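Long-range contacts in leucine aminopeptidase (Fimbriiglobus ruber, PDB 7D1B), which probably acts as a zinc-dependent glutaminyl cyclase, a transferase built on the fold of the M28 aminopeptidase family: residues E245-R250 with D282-I288; M163-A167 with D180-F184; R100-Q104 with Y189-P193; M74-Q78 with H130-R134. All coordinates share one frame. Numbering follows the deposited sequence.

Contact 1 (E245-R250 with D282-I288)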
# COMPACT_ATOMS: atom_id res chain seq x y z
N GLU A 245 -12.00 8.59 -4.09
CA GLU A 245 -11.41 9.93 -4.10
C GLU A 245 -11.00 10.33 -5.50
O GLU A 245 -10.92 9.50 -6.41
CB GLU A 245 -10.32 10.23 -3.06
CG GLU A 245 -8.97 9.53 -3.24
CD GLU A 245 -8.09 10.11 -4.35
OE1 GLU A 245 -7.59 9.31 -5.16
OE2 GLU A 245 -7.93 11.35 -4.45
N GLY A 246 -10.82 11.64 -5.66
CA GLY A 246 -10.85 12.22 -6.98
C GLY A 246 -9.69 11.82 -7.87
O GLY A 246 -9.87 11.64 -9.07
N TYR A 247 -8.47 11.73 -7.32
CA TYR A 247 -7.37 11.38 -8.22
C TYR A 247 -7.55 9.97 -8.77
O TYR A 247 -7.25 9.72 -9.94
CB TYR A 247 -6.03 11.53 -7.52
CG TYR A 247 -5.69 12.96 -7.21
CD1 TYR A 247 -5.34 13.84 -8.23
CD2 TYR A 247 -5.70 13.43 -5.91
CE1 TYR A 247 -5.00 15.17 -7.94
CE2 TYR A 247 -5.36 14.74 -5.61
CZ TYR A 247 -5.03 15.61 -6.64
OH TYR A 247 -4.71 16.91 -6.35
N SER A 248 -8.07 9.06 -7.94
CA SER A 248 -8.36 7.69 -8.37
C SER A 248 -9.45 7.67 -9.42
O SER A 248 -9.34 6.98 -10.44
CB SER A 248 -8.83 6.89 -7.16
OG SER A 248 -7.81 6.81 -6.17
N LEU A 249 -10.54 8.41 -9.18
CA LEU A 249 -11.63 8.47 -10.15
C LEU A 249 -11.15 9.02 -11.48
O LEU A 249 -11.50 8.50 -12.55
CB LEU A 249 -12.77 9.34 -9.62
CG LEU A 249 -13.63 8.71 -8.54
CD1 LEU A 249 -14.47 9.77 -7.86
CD2 LEU A 249 -14.48 7.57 -9.09
N ARG A 250 -10.36 10.10 -11.46
CA ARG A 250 -9.94 10.72 -12.71
C ARG A 250 -8.90 9.88 -13.43
O ARG A 250 -8.90 9.81 -14.66
CB ARG A 250 -9.43 12.13 -12.44
CG ARG A 250 -10.57 13.07 -12.03
CD ARG A 250 -10.11 14.52 -11.90
NE ARG A 250 -9.09 14.70 -10.87
CZ ARG A 250 -9.35 14.96 -9.59
NH1 ARG A 250 -10.61 15.08 -9.16
NH2 ARG A 250 -8.35 15.09 -8.73
N ASP A 282 -10.17 14.91 -2.32
CA ASP A 282 -9.06 14.41 -3.11
C ASP A 282 -7.87 14.24 -2.18
O ASP A 282 -7.60 15.10 -1.34
CB ASP A 282 -8.69 15.41 -4.22
CG ASP A 282 -9.75 15.48 -5.32
OD1 ASP A 282 -10.78 14.78 -5.26
OD2 ASP A 282 -9.54 16.25 -6.27
N VAL A 283 -7.15 13.13 -2.34
CA VAL A 283 -6.12 12.73 -1.39
C VAL A 283 -4.82 12.53 -2.17
O VAL A 283 -4.74 11.64 -3.01
CB VAL A 283 -6.50 11.45 -0.63
CG1 VAL A 283 -5.42 11.13 0.41
CG2 VAL A 283 -7.87 11.58 0.03
N LEU A 284 -3.82 13.35 -1.88
CA LEU A 284 -2.49 13.09 -2.41
C LEU A 284 -1.92 11.86 -1.72
O LEU A 284 -1.99 11.74 -0.49
CB LEU A 284 -1.58 14.29 -2.15
CG LEU A 284 -1.99 15.57 -2.89
CD1 LEU A 284 -1.12 16.72 -2.41
CD2 LEU A 284 -1.88 15.37 -4.40
N ASP A 285 -1.36 10.94 -2.50
CA ASP A 285 -0.85 9.71 -1.93
C ASP A 285 0.13 9.10 -2.94
O ASP A 285 0.45 9.70 -3.98
CB ASP A 285 -2.01 8.79 -1.56
CG ASP A 285 -1.73 7.90 -0.38
OD1 ASP A 285 -0.56 7.71 -0.01
OD2 ASP A 285 -2.72 7.34 0.19
N ASP A 286 0.61 7.90 -2.63
CA ASP A 286 1.59 7.24 -3.48
C ASP A 286 1.06 6.89 -4.87
O ASP A 286 1.86 6.57 -5.75
CB ASP A 286 2.12 5.98 -2.79
CG ASP A 286 3.19 6.27 -1.75
OD1 ASP A 286 4.11 7.08 -2.02
OD2 ASP A 286 3.15 5.62 -0.68
N HIS A 287 -0.27 6.92 -5.08
CA HIS A 287 -0.81 6.60 -6.40
C HIS A 287 -0.68 7.75 -7.39
O HIS A 287 -0.84 7.54 -8.59
CB HIS A 287 -2.26 6.16 -6.29
CG HIS A 287 -3.18 7.23 -5.80
ND1 HIS A 287 -2.87 8.06 -4.74
CD2 HIS A 287 -4.41 7.60 -6.24
CE1 HIS A 287 -3.89 8.89 -4.54
NE2 HIS A 287 -4.83 8.63 -5.44
N ILE A 288 -0.39 8.97 -6.92
CA ILE A 288 -0.28 10.11 -7.83
C ILE A 288 0.86 9.90 -8.82
O ILE A 288 0.70 10.07 -10.02
CB ILE A 288 -0.08 11.41 -7.03
CG1 ILE A 288 -1.26 11.65 -6.08
CG2 ILE A 288 0.17 12.60 -7.98
CD1 ILE A 288 -2.55 11.92 -6.77

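Contact 2 (M163-A167 with D180-F184)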
# COMPACT_ATOMS: atom_id res chain seq x y z
N MET A 163 -0.04 -7.86 2.34
CA MET A 163 0.82 -8.54 1.36
C MET A 163 1.43 -9.81 1.95
O MET A 163 1.52 -10.83 1.26
CB MET A 163 1.93 -7.61 0.88
CG MET A 163 1.49 -6.44 0.05
SD MET A 163 2.89 -5.38 -0.20
CE MET A 163 2.11 -4.00 -1.04
N MET A 164 1.86 -9.75 3.22
CA MET A 164 2.39 -10.96 3.86
C MET A 164 1.35 -12.07 3.88
O MET A 164 1.67 -13.23 3.62
CB MET A 164 2.88 -10.65 5.27
CG MET A 164 4.12 -9.78 5.31
SD MET A 164 4.68 -9.41 7.00
CE MET A 164 5.47 -10.96 7.39
N GLU A 165 0.10 -11.73 4.20
CA GLU A 165 -0.96 -12.74 4.18
C GLU A 165 -1.19 -13.26 2.76
O GLU A 165 -1.25 -14.47 2.53
CB GLU A 165 -2.25 -12.21 4.80
CG GLU A 165 -3.43 -13.18 4.64
CD GLU A 165 -3.20 -14.54 5.29
OE1 GLU A 165 -2.38 -14.61 6.23
OE2 GLU A 165 -3.87 -15.52 4.87
N LEU A 166 -1.34 -12.35 1.80
CA LEU A 166 -1.61 -12.74 0.42
C LEU A 166 -0.52 -13.65 -0.11
O LEU A 166 -0.80 -14.55 -0.92
CB LEU A 166 -1.73 -11.51 -0.47
CG LEU A 166 -2.99 -10.66 -0.30
CD1 LEU A 166 -2.88 -9.39 -1.13
CD2 LEU A 166 -4.23 -11.45 -0.68
N ALA A 167 0.73 -13.44 0.31
CA ALA A 167 1.83 -14.25 -0.19
C ALA A 167 1.63 -15.74 0.07
O ALA A 167 2.18 -16.55 -0.67
CB ALA A 167 3.13 -13.77 0.44
N ASP A 180 2.95 -7.54 -9.10
CA ASP A 180 4.07 -7.04 -8.30
C ASP A 180 3.53 -6.40 -7.03
O ASP A 180 2.69 -5.49 -7.10
CB ASP A 180 4.90 -6.03 -9.08
CG ASP A 180 5.62 -6.68 -10.23
OD1 ASP A 180 5.98 -7.87 -10.08
OD2 ASP A 180 5.81 -6.05 -11.28
N PHE A 181 3.98 -6.90 -5.88
CA PHE A 181 3.75 -6.24 -4.60
C PHE A 181 4.87 -5.21 -4.47
O PHE A 181 6.05 -5.57 -4.48
CB PHE A 181 3.88 -7.24 -3.46
CG PHE A 181 2.76 -8.26 -3.36
CD1 PHE A 181 1.68 -8.30 -4.24
CD2 PHE A 181 2.81 -9.20 -2.32
CE1 PHE A 181 0.66 -9.27 -4.08
CE2 PHE A 181 1.79 -10.15 -2.17
CZ PHE A 181 0.72 -10.19 -3.04
N VAL A 182 4.51 -3.93 -4.37
CA VAL A 182 5.51 -2.87 -4.32
C VAL A 182 5.35 -2.14 -2.99
O VAL A 182 4.26 -1.63 -2.68
CB VAL A 182 5.40 -1.91 -5.52
CG1 VAL A 182 6.46 -0.82 -5.43
CG2 VAL A 182 5.49 -2.70 -6.84
N LEU A 183 6.44 -2.08 -2.22
CA LEU A 183 6.49 -1.36 -0.95
C LEU A 183 7.34 -0.11 -1.14
O LEU A 183 8.54 -0.20 -1.44
CB LEU A 183 7.05 -2.26 0.14
CG LEU A 183 6.05 -3.37 0.48
CD1 LEU A 183 6.76 -4.53 1.13
CD2 LEU A 183 4.96 -2.82 1.36
N PHE A 184 6.70 1.05 -1.01
CA PHE A 184 7.37 2.33 -1.20
C PHE A 184 7.99 2.82 0.11
O PHE A 184 7.30 2.95 1.12
CB PHE A 184 6.39 3.40 -1.66
CG PHE A 184 5.69 3.09 -2.96
CD1 PHE A 184 6.41 2.84 -4.13
CD2 PHE A 184 4.30 3.07 -3.01
CE1 PHE A 184 5.74 2.57 -5.32
CE2 PHE A 184 3.64 2.81 -4.20
CZ PHE A 184 4.36 2.56 -5.35

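Contact 3 (R100-Q104 with Y189-P193)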
# COMPACT_ATOMS: atom_id res chain seq x y z
N ARG A 100 17.62 13.83 -0.23
CA ARG A 100 17.79 14.80 0.84
C ARG A 100 16.41 15.33 1.20
O ARG A 100 15.76 15.98 0.39
CB ARG A 100 18.70 15.96 0.42
CG ARG A 100 18.97 16.90 1.58
CD ARG A 100 19.73 18.16 1.17
NE ARG A 100 18.97 19.02 0.25
CZ ARG A 100 18.00 19.86 0.62
NH1 ARG A 100 17.62 19.93 1.91
NH2 ARG A 100 17.41 20.63 -0.28
N GLN A 101 15.96 15.05 2.42
CA GLN A 101 14.69 15.63 2.85
C GLN A 101 14.87 17.13 3.05
O GLN A 101 15.96 17.60 3.39
CB GLN A 101 14.22 14.92 4.12
CG GLN A 101 12.88 15.37 4.69
CD GLN A 101 11.73 15.32 3.69
OE1 GLN A 101 11.64 16.17 2.80
NE2 GLN A 101 10.85 14.33 3.82
N ARG A 102 13.80 17.91 2.83
CA ARG A 102 13.92 19.36 2.72
C ARG A 102 14.57 19.99 3.94
O ARG A 102 15.39 20.90 3.80
CB ARG A 102 12.56 20.00 2.50
CG ARG A 102 11.88 19.64 1.19
CD ARG A 102 10.54 20.34 1.11
NE ARG A 102 9.84 20.03 -0.13
CZ ARG A 102 8.52 19.90 -0.23
NH1 ARG A 102 7.75 20.02 0.84
NH2 ARG A 102 7.99 19.62 -1.40
N SER A 103 14.20 19.53 5.14
CA SER A 103 14.65 20.12 6.39
C SER A 103 16.04 19.67 6.79
O SER A 103 16.54 20.15 7.81
CB SER A 103 13.65 19.77 7.50
OG SER A 103 13.62 18.36 7.71
N GLN A 104 16.67 18.76 6.04
CA GLN A 104 17.93 18.14 6.41
C GLN A 104 19.03 18.44 5.40
O GLN A 104 18.75 18.72 4.24
CB GLN A 104 17.76 16.62 6.49
CG GLN A 104 16.55 16.21 7.34
CD GLN A 104 16.66 16.65 8.80
OE1 GLN A 104 17.65 16.35 9.47
NE2 GLN A 104 15.65 17.36 9.29
N TYR A 189 8.51 10.63 5.39
CA TYR A 189 9.68 10.85 6.23
C TYR A 189 9.68 12.31 6.68
O TYR A 189 10.53 13.12 6.30
CB TYR A 189 10.92 10.47 5.42
CG TYR A 189 12.24 10.65 6.13
CD1 TYR A 189 12.50 10.01 7.33
CD2 TYR A 189 13.23 11.47 5.59
CE1 TYR A 189 13.71 10.18 7.99
CE2 TYR A 189 14.45 11.63 6.24
CZ TYR A 189 14.69 10.98 7.44
OH TYR A 189 15.89 11.10 8.10
N ILE A 190 8.67 12.66 7.47
CA ILE A 190 8.38 14.05 7.79
C ILE A 190 9.01 14.39 9.13
O ILE A 190 8.49 14.04 10.20
CB ILE A 190 6.87 14.33 7.79
CG1 ILE A 190 6.22 13.89 6.48
CG2 ILE A 190 6.62 15.83 8.08
CD1 ILE A 190 6.85 14.44 5.18
N LEU A 191 10.16 15.07 9.08
CA LEU A 191 10.81 15.54 10.29
C LEU A 191 10.32 16.92 10.68
O LEU A 191 10.22 17.23 11.87
CB LEU A 191 12.34 15.52 10.09
CG LEU A 191 12.90 14.11 9.82
CD1 LEU A 191 14.35 14.17 9.34
CD2 LEU A 191 12.79 13.22 11.06
N ASP A 192 10.02 17.75 9.69
CA ASP A 192 9.47 19.08 9.89
C ASP A 192 8.09 19.09 9.24
O ASP A 192 8.00 19.04 8.00
CB ASP A 192 10.38 20.10 9.22
CG ASP A 192 9.75 21.47 9.10
OD1 ASP A 192 8.79 21.76 9.86
OD2 ASP A 192 10.24 22.28 8.27
N PRO A 193 7.01 19.13 10.02
CA PRO A 193 5.67 19.10 9.43
C PRO A 193 5.20 20.44 8.91
O PRO A 193 4.06 20.53 8.43
CB PRO A 193 4.81 18.64 10.62
CG PRO A 193 5.49 19.29 11.80
CD PRO A 193 6.97 19.19 11.49

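Contact 4 (M74-Q78 with H130-R134)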
# COMPACT_ATOMS: atom_id res chain seq x y z
N MET A 74 13.78 0.04 9.92
CA MET A 74 13.47 -0.16 8.51
C MET A 74 14.30 -1.30 7.91
O MET A 74 13.77 -2.13 7.16
CB MET A 74 13.64 1.15 7.74
CG MET A 74 13.58 0.97 6.23
SD MET A 74 12.05 0.28 5.58
CE MET A 74 11.02 1.74 5.60
N VAL A 75 15.59 -1.36 8.23
CA VAL A 75 16.42 -2.46 7.73
C VAL A 75 15.86 -3.80 8.20
O VAL A 75 15.76 -4.76 7.42
CB VAL A 75 17.89 -2.27 8.18
CG1 VAL A 75 18.69 -3.51 7.83
CG2 VAL A 75 18.48 -1.01 7.53
N LYS A 76 15.48 -3.90 9.48
CA LYS A 76 14.91 -5.14 10.00
C LYS A 76 13.63 -5.51 9.26
O LYS A 76 13.43 -6.67 8.90
CB LYS A 76 14.65 -5.01 11.49
CG LYS A 76 13.99 -6.23 12.12
CD LYS A 76 14.86 -7.46 12.05
CE LYS A 76 14.21 -8.61 12.81
NZ LYS A 76 15.03 -9.85 12.78
N GLN A 77 12.75 -4.54 9.05
CA GLN A 77 11.52 -4.80 8.30
C GLN A 77 11.83 -5.35 6.91
O GLN A 77 11.15 -6.27 6.43
CB GLN A 77 10.69 -3.52 8.20
CG GLN A 77 9.53 -3.62 7.25
CD GLN A 77 8.65 -2.40 7.27
OE1 GLN A 77 7.44 -2.55 7.35
NE2 GLN A 77 9.23 -1.19 7.13
N GLN A 78 12.82 -4.75 6.24
CA GLN A 78 13.18 -5.23 4.90
C GLN A 78 13.62 -6.69 4.93
O GLN A 78 13.25 -7.48 4.05
CB GLN A 78 14.27 -4.35 4.31
CG GLN A 78 13.77 -2.97 3.96
CD GLN A 78 14.90 -1.97 3.80
OE1 GLN A 78 16.07 -2.32 3.95
NE2 GLN A 78 14.57 -0.74 3.49
N HIS A 130 2.91 2.08 1.16
CA HIS A 130 4.17 2.54 1.75
C HIS A 130 4.53 1.63 2.92
O HIS A 130 3.69 0.88 3.42
CB HIS A 130 4.16 4.04 2.10
CG HIS A 130 3.56 4.38 3.44
ND1 HIS A 130 4.32 4.83 4.49
CD2 HIS A 130 2.27 4.44 3.85
CE1 HIS A 130 3.53 5.13 5.51
NE2 HIS A 130 2.28 4.89 5.15
N TYR A 131 5.79 1.68 3.34
CA TYR A 131 6.19 0.90 4.50
C TYR A 131 7.14 1.64 5.43
O TYR A 131 7.50 1.08 6.47
CB TYR A 131 6.69 -0.52 4.15
CG TYR A 131 8.07 -0.67 3.53
CD1 TYR A 131 8.64 0.29 2.70
CD2 TYR A 131 8.79 -1.82 3.76
CE1 TYR A 131 9.91 0.10 2.13
CE2 TYR A 131 10.04 -2.03 3.20
CZ TYR A 131 10.60 -1.07 2.39
OH TYR A 131 11.85 -1.31 1.86
N ASP A 132 7.55 2.86 5.11
CA ASP A 132 8.17 3.70 6.12
C ASP A 132 7.11 4.17 7.11
O ASP A 132 5.93 4.25 6.78
CB ASP A 132 8.88 4.90 5.48
CG ASP A 132 7.90 5.86 4.82
OD1 ASP A 132 7.05 5.42 4.00
OD2 ASP A 132 8.01 7.08 5.08
N THR A 133 7.52 4.47 8.33
CA THR A 133 6.58 5.03 9.30
C THR A 133 6.94 6.48 9.56
O THR A 133 8.12 6.86 9.60
CB THR A 133 6.49 4.21 10.59
OG1 THR A 133 7.77 4.15 11.25
CG2 THR A 133 6.00 2.79 10.30
N ARG A 134 5.92 7.30 9.75
CA ARG A 134 6.12 8.72 9.97
C ARG A 134 6.92 8.93 11.25
O ARG A 134 6.70 8.23 12.24
CB ARG A 134 4.76 9.39 10.11
CG ARG A 134 4.79 10.89 9.93
CD ARG A 134 3.38 11.46 10.07
NE ARG A 134 3.39 12.90 9.95
CZ ARG A 134 3.14 13.60 8.85
NH1 ARG A 134 3.23 14.93 8.89
NH2 ARG A 134 2.83 12.99 7.71
O HOH W 1 5.62 -0.80 8.13

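Contact 1 (E245-R250 with D282-I288)
The ring of Y247 lies between D282 and I288: OD2 of D282 stands over one face, and CD1 of I288 makes a CH-pi contact with the other, 3.7 Å from the centroid of the Y247 ring. Y247 belongs to the first turn of helix 246-251, and the residue before that turn, E245, is its side-chain N-cap. E245 OE1 accepts from S248 N at 2.8 Å and E245 OE2 from Y247 N at 2.9 Å. The same carboxylate also reaches across to the loop leading into helix 287-292: V283 N donates to E245 OE2 and H287 NE2 to E245 OE1, each at 2.9 Å, so one cap fastens a helix start to a neighbouring loop and helix. G246 is tightly placed, its CA 3.1 Å from D282 OD1, where a CB would clash. D282 OD1 is bridged to R275, and R250 NH2 meets D282 OD2 in a 3.0 Å salt bridge.

Contact 2 (M163-A167 with D180-F184)
M163 is the main bump on the helix side. Its side chain runs out almost straight, with chi2 and chi3 both t, along the F181 ring and down to the strand. CB of M163 packs 3.7 Å from F181 CD2, CG lies over one face of the ring at 4.3 Å from the centroid in a CH-pi contact, and SD follows obliquely at 5.0 Å from the same centroid, a Met-aromatic contact. Beyond the ring the thioether settles against the strand: M163 SD is 3.6 Å from L183 CD2, and M163 CE 3.6 Å from V182 O. In return the F181 ring pushes into the hollow on the helix surface between M163, L166 and A167. F181 CE2 comes 3.5 Å from M163 O, F181 CZ 3.8 Å from L166 CB, and A167 N sits at the ring edge, 4.3 Å from F181 CE2. This is a helix laid on a sheet in the alpha/beta core of the M28 fold: helix 153-167 covers strand 178-184, the short segments running nearly antiparallel at 158° with their axes 10.7 Å apart. F181 and L183 face the helix, whereas the CA-to-CB bond of V182 points away from it. W117 meets F181 edge-to-face, while F85 of helix 72-87 packs on M163 and A167, and L81 of that helix on L183.

Contact 3 (R100-Q104 with Y189-P193)
Q101 gives up the most surface here, followed by L191, with S103 and Y189 close behind. Both ends of the Q101 amide are engaged. Its NE2 donates to Y189 O at 2.8 Å, the hydrogen bond that joins the two segments, while its OE1 accepts from R102 N at 2.8 Å and also from K203 N. The aliphatic part of Q101 rests beside the tyrosine, CB 3.9 Å from Y189 CD2. Q101 also starts the type I beta turn that runs to Q104, closed by Q104 N to Q101 O at 3.0 Å; the turn belongs to the connection between the antiparallel strands 91-99 and 108-117. L191 lies against the later part of this turn: L191 CD1 is 3.4 Å from Q104 CD, and L191 CB 3.9 Å from S103 OG. Next to it S103 CB meets D192 CB at 3.7 Å. The position of S103 OG is fixed by Q104 NE2, which donates to it at 2.8 Å, and by a hydrogen bond with D202, whose carboxylate also accepts from the backbone N of L191 and D192. The segment 189-193 directly follows the zinc ligand E188. With a single direct hydrogen bond, made by a side chain to a backbone carbonyl, and otherwise light van der Waals touches, the two loops are joined at one polar point and share D202 as a common partner.

Contact 4 (M74-Q78 with H130-R134)
Q77 NE2 donates to Y131 O at 2.9 Å with a nearly straight geometry, the strongest direct bond between helix and loop. The other end of the same amide reaches that carbonyl through water: water 1 bridges the two, 2.6 Å from Q77 OE1 and 3.1 Å from Y131 O. At the far end of the tyrosine, Q78 NE2 makes a weak hydrogen bond to Y131 OH at 3.2 Å; this hydroxyl is also hydrogen-bonded to T111 O. Within the loop, H130 ND1 donates to D132 OD1 at 2.8 Å, a His-carboxylate pair beside the metal site: H130 NE2 is hydrogen-bonded to the zinc ligand D155, and D132 OD2 accepts from the backbone N of E188, another zinc ligand. Around these bonds lies the packing. The side chain of M74 curls over the tyrosine, SD 4.0 Å and CE 4.1 Å from the Y131 ring centroid, both over the face, in a Met-aromatic and a CH-pi contact. M74 CE continues to D132 CA at 3.5 Å. Helix 72-87 thus rests on the loop that leaves the C-terminal end of strand 123-130, close to the zinc site. T111 and L113 of strand 108-117 pack on Q78 and Y131 respectively, and backbone bonding ties Y131 to F184 at the end of strand 178-184.

How the contacts relate
Contacts 2 and 4 lie about 13 Å apart between centres and share the central mixed sheet: strand 178-184 of contact 2 runs beside strand 123-130, which leads into the loop of contact 4, and F184 O lies 3.0 Å from Y131 N, probably hydrogen-bonded. Contact 1, its centre about 20 Å from that of contact 2 and about 23 Å from that of contact 4, reaches both through D286, which packs on F184 and H130. Contact 3, centre about 17 Å from that of contact 4, touches it where I190 meets R134. Along the chain contacts 3 and 4 cross, contact 2 is nested within contact 3, and contact 1 follows them all. Contacts 3 and 4 thus bring a helix and loops from distant parts of the sequence together near the zinc site.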